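Local coordinates for uncharacterized protein HI_0666 (PDB 7CZO) that is of unknown function but corresponds to the N-terminal domain of the HipA toxin and probably acts in a three-component HipBA toxin-antitoxin system, at residues His28-Asn32 / Phe44-Pro50; Val5-Lys9 / Phe85-Asn90; Arg21-Phe27 / Glu81-Phe85. The contacts are given in a common frame with arbitrary orientation. Numbering follows the deposited sequence.

All three contacts are built on one antiparallel sheet, ordered 51-53, 27-31, 15-22, 7-12, 98-102. Contacts 2 and 3 are neighbours, with centres about 8 Å apart: helix 82-91 lies against strand 7-12 in contact 2 and against the hairpin joining strands 15-22 and 27-31 in contact 3, and Phe-85 serves both. Contact 1 sits toward the other end of strand 27-31, its centre about 17 Å from theirs, yet His-28 O and Arg-21 N (2.9 Å, a probable hydrogen bond) join it to contact 3. Along the chain they nest, 1 inside 3 and 3 inside 2; contacts 2 and 3 bring the last helix, 82-91, back onto the first two strands of this HipA N-terminal domain.

Contact 1 (His28-Asn32 / Phe44-Pro50); sequences HFSYN and FPIEQSP
Residues 28-31 are extended, while 44-50 form an irregular loop that comes back alongside them; the nearest CA pair is Ser-30 and Pro-50, 4.3 Å apart. Within the loop, Gln-48 N hydrogen-bonds to Pro-45 O (3.0 Å), closing a type I turn with Ile-46 and Glu-47 at its centre. Two hydrogen bonds cross the contact. Tyr-31 N donates to Ser-49 OG (2.7 Å, 167°), the serine being t, and Tyr-31 OH (chi1 m) donates to Phe-44 O at a very short 2.4 Å; this hydroxyl also hydrogen-bonds to Leu-40 N. The arrangement is a long connection between antiparallel neighbours, strands 27-31 and 51-53, pinned just before the second strand starts, where a cis peptide precedes Pro-50. Apolar packing adds to these bonds. The Phe-29 (t) and Phe-44 (m) rings meet obliquely, planes at 49° and centroids 4.7 Å apart, with Phe-29 CD2 3.8 Å from Phe-44 CG; Phe-51, Phe-57 and Phe-60 extend this aromatic cluster. Ile-46 CG1 lies over one face of the Tyr-31 ring, 4.3 Å from Tyr-31 CE2. Pro-50 CB rests 3.8 Å from Ser-30 CB. In a van der Waals backbone contact, Pro-50 CA is 3.7 Å from Phe-29 O.

Contact 2 (Val5-Lys9 / Phe85-Asn90); sequences VRSGK and FRFLLN
Arg-6 loses the most surface here, as residues 6-9 run extended (strand 7-9) past the helical turns of 85-90. The nearest CA pairs are Gly-8 with Leu-89, 6.6 Å, and Arg-6 with Arg-86, 8.7 Å. Arg-6 points toward the helix and its CB meets the edge of the Phe-85 ring, 3.2 Å from CE2; chi1 m and chi2 m then carry the guanidinium so that one face lies on Leu-89, NE to CD1 3.4 Å. Arg-6 NH2 approaches Arg-86 CG at 3.8 Å. Leu-89 (chi1 m, chi2 t) reaches the strand backbone, its CD2 3.8 Å from both Gly-8 CA and Ser-7 O; a CB on Gly-8 would clash with that methyl. Phe-85 (t) continues onto Leu-20 of strand 15-22, so this is helix-on-sheet packing, Phe-85, Leu-89 and Gly-8 buried and Arg-6 more exposed. Ser-7 turns its CB away; its OG hydrogen-bonds to Glu-103 OE2. With no hydrogen bond between them, helix and strand are held by van der Waals packing of aliphatic, aromatic and guanidinium surfaces.

Contact 3 (Arg21-Phe27 / Glu81-Phe85); sequences REDHRGF and ESDMF
The hairpin between antiparallel strands 15-22 and 27-31 is flanked by the first turn of helix 82-91, with Glu-81 as N-cap residue. Asp-23 N hydrogen-bonds to Gly-26 O (2.8 Å) across the bend, and Asp-23 OD1 accepts from Gly-26 N (2.8 Å, 161°), an Asx motif; Gly-26 has phi/psi 153/-130, where a CB would jam against the preceding carbonyl. The nearest CA pair is Glu-22 and Phe-85, 7.9 Å apart. Glu-22, t at chi1 and chi2, points toward the helix. Its OE2 accepts a hydrogen bond from Ser-82 OG (2.8 Å). Here the helix packs on the antiparallel sheet, Phe-85 over the end of strand 15-22, and Glu-22 CB sits over the Phe-85 ring in a CH-pi contact, 4.0 Å from the centroid and 24° off the normal. Phe-27 (m) completes the packing: CE1 lies 3.9 Å from Phe-85 CB and CZ 3.7 Å from Glu-81 O, and the two rings are oblique, planes at 50°, centroids 6.0 Å apart. Glu-81 OE2 hydrogen-bonds to Leu-56 N.

Contact 1 (His28-Asn32 / Phe44-Pro50)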
loop_
_atom_site.group_PDB
_atom_site.type_symbol
_atom_site.label_atom_id
_atom_site.label_comp_id
_atom_site.label_asym_id
_atom_site.label_seq_id
_atom_site.Cartn_x
_atom_site.Cartn_y
_atom_site.Cartn_z
ATOM N N HIS A 28 -3.925 2.538 -6.496
ATOM C CA HIS A 28 -5.239 3.018 -6.147
ATOM C C HIS A 28 -5.434 2.803 -4.685
ATOM O O HIS A 28 -5.543 1.683 -4.243
ATOM C CB HIS A 28 -6.280 2.252 -6.981
ATOM C CG HIS A 28 -5.882 2.159 -8.425
ATOM N ND1 HIS A 28 -5.686 3.277 -9.209
ATOM C CD2 HIS A 28 -5.550 1.100 -9.195
ATOM C CE1 HIS A 28 -5.283 2.912 -10.405
ATOM N NE2 HIS A 28 -5.182 1.597 -10.419
ATOM N N PHE A 29 -5.441 3.887 -3.933
ATOM C CA PHE A 29 -5.862 3.832 -2.561
ATOM C C PHE A 29 -7.264 4.375 -2.477
ATOM O O PHE A 29 -7.549 5.395 -3.096
ATOM C CB PHE A 29 -4.942 4.651 -1.647
ATOM C CG PHE A 29 -5.440 4.715 -0.231
ATOM C CD1 PHE A 29 -5.666 3.535 0.487
ATOM C CD2 PHE A 29 -5.740 5.923 0.364
ATOM C CE1 PHE A 29 -6.170 3.547 1.770
ATOM C CE2 PHE A 29 -6.238 5.949 1.646
ATOM C CZ PHE A 29 -6.450 4.757 2.351
ATOM N N SER A 30 -8.110 3.728 -1.671
ATOM C CA SER A 30 -9.453 4.215 -1.401
ATOM C C SER A 30 -9.907 3.881 0.014
ATOM O O SER A 30 -9.625 2.790 0.519
ATOM C CB SER A 30 -10.454 3.608 -2.390
ATOM O OG SER A 30 -10.550 2.191 -2.233
ATOM N N TYR A 31 -10.604 4.824 0.650
ATOM C CA TYR A 31 -11.126 4.642 2.020
ATOM C C TYR A 31 -12.448 3.883 1.987
ATOM O O TYR A 31 -13.304 4.184 1.188
ATOM C CB TYR A 31 -11.400 6.015 2.674
ATOM C CG TYR A 31 -10.195 6.762 3.188
ATOM C CD1 TYR A 31 -9.499 6.293 4.292
ATOM C CD2 TYR A 31 -9.773 7.938 2.599
ATOM C CE1 TYR A 31 -8.412 6.962 4.785
ATOM C CE2 TYR A 31 -8.648 8.618 3.062
ATOM C CZ TYR A 31 -7.983 8.120 4.169
ATOM O OH TYR A 31 -6.886 8.770 4.698
ATOM N N ASN A 32 -12.653 2.942 2.878
ATOM C CA ASN A 32 -13.998 2.406 3.076
ATOM C C ASN A 32 -15.084 3.485 3.178
ATOM O O ASN A 32 -14.855 4.575 3.700
ATOM C CB ASN A 32 -14.036 1.496 4.303
ATOM C CG ASN A 32 -13.388 0.164 4.032
ATOM O OD1 ASN A 32 -13.221 -0.222 2.871
ATOM N ND2 ASN A 32 -13.015 -0.549 5.086
ATOM N N PHE A 44 -4.063 12.038 2.250
ATOM C CA PHE A 44 -5.274 11.252 2.040
ATOM C C PHE A 44 -6.409 11.714 2.947
ATOM O O PHE A 44 -6.815 11.021 3.866
ATOM C CB PHE A 44 -5.013 9.770 2.300
ATOM C CG PHE A 44 -4.054 9.134 1.327
ATOM C CD1 PHE A 44 -4.166 9.358 -0.042
ATOM C CD2 PHE A 44 -3.080 8.259 1.780
ATOM C CE1 PHE A 44 -3.304 8.760 -0.931
ATOM C CE2 PHE A 44 -2.209 7.649 0.898
ATOM C CZ PHE A 44 -2.321 7.902 -0.461
ATOM N N PRO A 45 -6.952 12.898 2.664
ATOM C CA PRO A 45 -8.203 13.277 3.314
ATOM C C PRO A 45 -9.371 12.388 2.889
ATOM O O PRO A 45 -9.550 12.092 1.710
ATOM C CB PRO A 45 -8.438 14.701 2.827
ATOM C CG PRO A 45 -7.133 15.165 2.240
ATOM C CD PRO A 45 -6.433 13.940 1.760
ATOM N N ILE A 46 -10.183 12.024 3.858
ATOM C CA ILE A 46 -11.309 11.121 3.659
ATOM C C ILE A 46 -12.291 11.561 2.596
ATOM O O ILE A 46 -12.907 10.720 1.945
ATOM C CB ILE A 46 -12.055 10.960 4.993
ATOM C CG1 ILE A 46 -11.035 10.511 6.069
ATOM C CG2 ILE A 46 -13.262 10.041 4.842
ATOM C CD1 ILE A 46 -11.527 9.556 7.130
ATOM N N GLU A 47 -12.418 12.868 2.393
ATOM C CA GLU A 47 -13.418 13.440 1.473
ATOM C C GLU A 47 -12.975 13.362 0.031
ATOM O O GLU A 47 -13.793 13.535 -0.871
ATOM C CB GLU A 47 -13.689 14.900 1.818
ATOM C CG GLU A 47 -14.250 15.110 3.226
ATOM C CD GLU A 47 -13.211 15.002 4.357
ATOM O OE1 GLU A 47 -13.657 14.702 5.492
ATOM O OE2 GLU A 47 -11.978 15.217 4.127
ATOM N N GLN A 48 -11.683 13.121 -0.184
ATOM C CA GLN A 48 -11.119 12.997 -1.531
ATOM C C GLN A 48 -10.951 11.565 -2.022
ATOM O O GLN A 48 -10.567 11.326 -3.182
ATOM C CB GLN A 48 -9.785 13.693 -1.573
ATOM C CG GLN A 48 -9.900 15.116 -1.058
ATOM C CD GLN A 48 -8.645 15.933 -1.292
ATOM O OE1 GLN A 48 -7.586 15.397 -1.613
ATOM N NE2 GLN A 48 -8.760 17.243 -1.131
ATOM N N SER A 49 -11.241 10.598 -1.164
ATOM C CA SER A 49 -11.135 9.226 -1.602
ATOM C C SER A 49 -12.086 9.026 -2.781
ATOM O O SER A 49 -13.199 9.524 -2.762
ATOM C CB SER A 49 -11.531 8.326 -0.472
ATOM O OG SER A 49 -11.361 6.989 -0.820
ATOM N N PRO A 50 -11.676 8.279 -3.805
ATOM C CA PRO A 50 -10.461 7.514 -3.956
ATOM C C PRO A 50 -9.406 8.323 -4.584
ATOM O O PRO A 50 -9.692 9.381 -5.110
ATOM C CB PRO A 50 -10.860 6.446 -4.955
ATOM C CG PRO A 50 -11.781 7.182 -5.855
ATOM C CD PRO A 50 -12.570 8.092 -4.959
#

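Contact 2 (Val5-Lys9 / Phe85-Asn90)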
loop_
_atom_site.group_PDB
_atom_site.type_symbol
_atom_site.label_atom_id
_atom_site.label_comp_id
_atom_site.label_asym_id
_atom_site.label_seq_id
_atom_site.Cartn_x
_atom_site.Cartn_y
_atom_site.Cartn_z
ATOM N N VAL A 5 -4.933 -7.248 -10.914
ATOM C CA VAL A 5 -3.789 -7.828 -10.226
ATOM C C VAL A 5 -4.032 -7.631 -8.721
ATOM O O VAL A 5 -5.022 -8.146 -8.179
ATOM C CB VAL A 5 -2.399 -7.264 -10.724
ATOM C CG1 VAL A 5 -1.332 -8.360 -10.752
ATOM C CG2 VAL A 5 -2.492 -6.627 -12.106
ATOM N N ARG A 6 -3.194 -6.819 -8.081
ATOM C CA ARG A 6 -2.861 -6.977 -6.672
ATOM C C ARG A 6 -3.641 -6.033 -5.728
ATOM O O ARG A 6 -3.730 -4.827 -5.952
ATOM C CB ARG A 6 -1.355 -6.757 -6.511
ATOM C CG ARG A 6 -0.473 -7.763 -7.227
ATOM C CD ARG A 6 -0.372 -9.066 -6.438
ATOM N NE ARG A 6 0.779 -9.094 -5.525
ATOM C CZ ARG A 6 1.038 -10.075 -4.657
ATOM N NH1 ARG A 6 0.222 -11.117 -4.571
ATOM N NH2 ARG A 6 2.106 -10.012 -3.865
ATOM N N SER A 7 -4.177 -6.601 -4.658
ATOM C CA SER A 7 -4.991 -5.884 -3.724
ATOM C C SER A 7 -4.508 -6.147 -2.270
ATOM O O SER A 7 -4.123 -7.265 -1.936
ATOM C CB SER A 7 -6.443 -6.327 -3.919
ATOM O OG SER A 7 -7.333 -5.618 -3.064
ATOM N N GLY A 8 -4.541 -5.118 -1.414
ATOM C CA GLY A 8 -4.230 -5.256 0.018
ATOM C C GLY A 8 -5.253 -4.524 0.861
ATOM O O GLY A 8 -5.562 -3.363 0.599
ATOM N N LYS A 9 -5.823 -5.202 1.845
ATOM C CA LYS A 9 -6.666 -4.534 2.834
ATOM C C LYS A 9 -5.748 -3.725 3.758
ATOM O O LYS A 9 -4.688 -4.192 4.175
ATOM C CB LYS A 9 -7.436 -5.545 3.682
ATOM C CG LYS A 9 -8.803 -5.976 3.186
ATOM C CD LYS A 9 -9.226 -7.273 3.901
ATOM C CE LYS A 9 -10.683 -7.285 4.374
ATOM N NZ LYS A 9 -10.854 -7.677 5.811
ATOM N N PHE A 85 5.478 -2.258 -3.792
ATOM C CA PHE A 85 4.118 -2.678 -3.494
ATOM C C PHE A 85 4.132 -4.133 -3.090
ATOM O O PHE A 85 3.340 -4.549 -2.268
ATOM C CB PHE A 85 3.185 -2.477 -4.706
ATOM C CG PHE A 85 1.742 -2.872 -4.436
ATOM C CD1 PHE A 85 0.948 -2.104 -3.615
ATOM C CD2 PHE A 85 1.202 -3.998 -4.991
ATOM C CE1 PHE A 85 -0.359 -2.445 -3.349
ATOM C CE2 PHE A 85 -0.124 -4.342 -4.737
ATOM C CZ PHE A 85 -0.913 -3.559 -3.921
ATOM N N ARG A 86 5.033 -4.920 -3.663
ATOM C CA ARG A 86 5.088 -6.330 -3.280
ATOM C C ARG A 86 5.596 -6.433 -1.820
ATOM O O ARG A 86 5.063 -7.180 -1.022
ATOM C CB ARG A 86 5.975 -7.117 -4.244
ATOM C CG ARG A 86 5.607 -8.583 -4.405
ATOM C CD ARG A 86 6.560 -9.345 -5.350
ATOM N NE ARG A 86 7.226 -8.507 -6.370
ATOM C CZ ARG A 86 6.636 -7.951 -7.435
ATOM N NH1 ARG A 86 5.332 -8.110 -7.665
ATOM N NH2 ARG A 86 7.357 -7.205 -8.273
ATOM N N PHE A 87 6.607 -5.652 -1.469
ATOM C CA PHE A 87 7.138 -5.691 -0.133
ATOM C C PHE A 87 6.038 -5.304 0.839
ATOM O O PHE A 87 5.755 -6.023 1.805
ATOM C CB PHE A 87 8.284 -4.738 0.007
ATOM C CG PHE A 87 8.729 -4.579 1.408
ATOM C CD1 PHE A 87 9.780 -5.316 1.896
ATOM C CD2 PHE A 87 8.081 -3.703 2.247
ATOM C CE1 PHE A 87 10.180 -5.182 3.212
ATOM C CE2 PHE A 87 8.475 -3.554 3.573
ATOM C CZ PHE A 87 9.524 -4.301 4.051
ATOM N N LEU A 88 5.362 -4.197 0.557
ATOM C CA LEU A 88 4.222 -3.817 1.406
ATOM C C LEU A 88 3.290 -4.995 1.633
ATOM O O LEU A 88 2.880 -5.232 2.762
ATOM C CB LEU A 88 3.457 -2.601 0.851
ATOM C CG LEU A 88 4.368 -1.363 0.894
ATOM C CD1 LEU A 88 3.690 -0.178 0.239
ATOM C CD2 LEU A 88 4.816 -1.057 2.318
ATOM N N LEU A 89 3.003 -5.756 0.577
ATOM C CA LEU A 89 2.081 -6.889 0.684
ATOM C C LEU A 89 2.686 -8.065 1.424
ATOM O O LEU A 89 2.001 -8.700 2.210
ATOM C CB LEU A 89 1.643 -7.345 -0.686
ATOM C CG LEU A 89 0.664 -6.449 -1.437
ATOM C CD1 LEU A 89 0.443 -7.049 -2.833
ATOM C CD2 LEU A 89 -0.637 -6.377 -0.679
ATOM N N ASN A 90 3.967 -8.337 1.216
ATOM C CA ASN A 90 4.617 -9.428 1.933
ATOM C C ASN A 90 4.961 -9.192 3.371
ATOM O O ASN A 90 5.200 -10.158 4.064
ATOM C CB ASN A 90 5.908 -9.829 1.253
ATOM C CG ASN A 90 5.676 -10.348 -0.151
ATOM O OD1 ASN A 90 4.606 -10.914 -0.450
ATOM N ND2 ASN A 90 6.667 -10.127 -1.035
#

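Contact 3 (Arg21-Phe27 / Glu81-Phe85)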
loop_
_atom_site.group_PDB
_atom_site.type_symbol
_atom_site.label_atom_id
_atom_site.label_comp_id
_atom_site.label_asym_id
_atom_site.label_seq_id
_atom_site.Cartn_x
_atom_site.Cartn_y
_atom_site.Cartn_z
ATOM N N ARG A 21 -4.614 -1.017 -4.211
ATOM C CA ARG A 21 -4.647 -1.967 -5.343
ATOM C C ARG A 21 -3.656 -1.505 -6.327
ATOM O O ARG A 21 -3.421 -0.300 -6.423
ATOM C CB ARG A 21 -6.007 -2.023 -6.047
ATOM C CG ARG A 21 -7.182 -1.787 -5.117
ATOM C CD ARG A 21 -8.474 -2.414 -5.580
ATOM N NE ARG A 21 -8.805 -3.610 -4.803
ATOM C CZ ARG A 21 -9.935 -4.303 -4.943
ATOM N NH1 ARG A 21 -10.855 -3.917 -5.833
ATOM N NH2 ARG A 21 -10.145 -5.386 -4.187
ATOM N N GLU A 22 -3.046 -2.463 -7.031
ATOM C CA GLU A 22 -2.200 -2.162 -8.196
ATOM C C GLU A 22 -2.738 -2.858 -9.440
ATOM O O GLU A 22 -3.298 -3.973 -9.369
ATOM C CB GLU A 22 -0.781 -2.599 -7.985
ATOM C CG GLU A 22 0.156 -2.156 -9.089
ATOM C CD GLU A 22 1.479 -2.907 -9.096
ATOM O OE1 GLU A 22 1.582 -3.989 -8.458
ATOM O OE2 GLU A 22 2.415 -2.417 -9.772
ATOM N N ASP A 23 -2.595 -2.156 -10.567
ATOM C CA ASP A 23 -2.997 -2.654 -11.883
ATOM C C ASP A 23 -2.056 -2.032 -12.930
ATOM O O ASP A 23 -1.136 -1.242 -12.562
ATOM C CB ASP A 23 -4.516 -2.375 -12.127
ATOM C CG ASP A 23 -4.877 -0.853 -12.440
ATOM O OD1 ASP A 23 -3.990 0.060 -12.684
ATOM O OD2 ASP A 23 -6.123 -0.593 -12.452
ATOM N N HIS A 24 -2.274 -2.363 -14.208
ATOM C CA HIS A 24 -1.403 -1.890 -15.316
ATOM C C HIS A 24 -1.232 -0.392 -15.279
ATOM O O HIS A 24 -0.127 0.098 -15.513
ATOM C CB HIS A 24 -1.882 -2.395 -16.728
ATOM C CG HIS A 24 -2.704 -1.411 -17.548
ATOM N ND1 HIS A 24 -4.047 -1.600 -17.822
ATOM C CD2 HIS A 24 -2.351 -0.281 -18.221
ATOM C CE1 HIS A 24 -4.487 -0.627 -18.602
ATOM N NE2 HIS A 24 -3.482 0.197 -18.845
ATOM N N ARG A 25 -2.318 0.338 -14.993
ATOM C CA ARG A 25 -2.242 1.803 -14.957
ATOM C C ARG A 25 -1.476 2.291 -13.735
ATOM O O ARG A 25 -0.723 3.259 -13.814
ATOM C CB ARG A 25 -3.641 2.420 -14.994
ATOM C CG ARG A 25 -3.975 3.004 -16.342
ATOM C CD ARG A 25 -5.367 3.564 -16.344
ATOM N NE ARG A 25 -6.332 2.483 -16.392
ATOM C CZ ARG A 25 -6.670 1.834 -17.500
ATOM N NH1 ARG A 25 -6.092 2.156 -18.633
ATOM N NH2 ARG A 25 -7.572 0.852 -17.476
ATOM N N GLY A 26 -1.678 1.636 -12.591
ATOM C CA GLY A 26 -0.881 1.951 -11.406
ATOM C C GLY A 26 -1.583 1.661 -10.103
ATOM O O GLY A 26 -2.150 0.579 -9.913
ATOM N N PHE A 27 -1.565 2.647 -9.219
ATOM C CA PHE A 27 -1.911 2.454 -7.800
ATOM C C PHE A 27 -3.141 3.209 -7.308
ATOM O O PHE A 27 -3.348 4.382 -7.603
ATOM C CB PHE A 27 -0.706 2.845 -6.969
ATOM C CG PHE A 27 0.523 2.093 -7.360
ATOM C CD1 PHE A 27 0.667 0.744 -7.008
ATOM C CD2 PHE A 27 1.503 2.696 -8.131
ATOM C CE1 PHE A 27 1.781 0.030 -7.391
ATOM C CE2 PHE A 27 2.622 1.984 -8.526
ATOM C CZ PHE A 27 2.762 0.650 -8.155
ATOM N N GLU A 81 8.986 -0.300 -8.197
ATOM C CA GLU A 81 7.709 0.215 -7.670
ATOM C C GLU A 81 6.640 -0.830 -7.494
ATOM O O GLU A 81 5.843 -0.738 -6.570
ATOM C CB GLU A 81 7.125 1.372 -8.471
ATOM C CG GLU A 81 7.894 2.657 -8.231
ATOM C CD GLU A 81 7.003 3.853 -8.294
ATOM O OE1 GLU A 81 7.192 4.770 -7.471
ATOM O OE2 GLU A 81 6.102 3.841 -9.158
ATOM N N SER A 82 6.602 -1.811 -8.381
ATOM C CA SER A 82 5.887 -3.039 -8.097
ATOM C C SER A 82 6.637 -3.831 -7.033
ATOM O O SER A 82 6.038 -4.617 -6.296
ATOM C CB SER A 82 5.751 -3.879 -9.358
ATOM O OG SER A 82 5.033 -3.160 -10.337
ATOM N N ASP A 83 7.947 -3.620 -6.951
ATOM C CA ASP A 83 8.782 -4.345 -5.989
ATOM C C ASP A 83 8.504 -3.870 -4.605
ATOM O O ASP A 83 8.484 -4.654 -3.675
ATOM C CB ASP A 83 10.268 -4.191 -6.309
ATOM C CG ASP A 83 10.700 -5.111 -7.439
ATOM O OD1 ASP A 83 10.065 -6.203 -7.564
ATOM O OD2 ASP A 83 11.641 -4.738 -8.187
ATOM N N MET A 84 8.273 -2.573 -4.503
ATOM C CA MET A 84 7.836 -1.930 -3.275
ATOM C C MET A 84 6.423 -2.280 -2.858
ATOM O O MET A 84 6.201 -2.606 -1.702
ATOM C CB MET A 84 8.047 -0.425 -3.406
ATOM C CG MET A 84 9.520 -0.170 -3.220
ATOM S SD MET A 84 10.044 1.509 -3.272
ATOM C CE MET A 84 9.049 2.345 -2.058
ATOM N N PHE A 85 5.478 -2.258 -3.792
ATOM C CA PHE A 85 4.118 -2.678 -3.494
ATOM C C PHE A 85 4.132 -4.133 -3.090
ATOM O O PHE A 85 3.340 -4.549 -2.268
ATOM C CB PHE A 85 3.185 -2.477 -4.706
ATOM C CG PHE A 85 1.742 -2.872 -4.436
ATOM C CD1 PHE A 85 0.948 -2.104 -3.615
ATOM C CD2 PHE A 85 1.202 -3.998 -4.991
ATOM C CE1 PHE A 85 -0.359 -2.445 -3.349
ATOM C CE2 PHE A 85 -0.124 -4.342 -4.737
ATOM C CZ PHE A 85 -0.913 -3.559 -3.921
#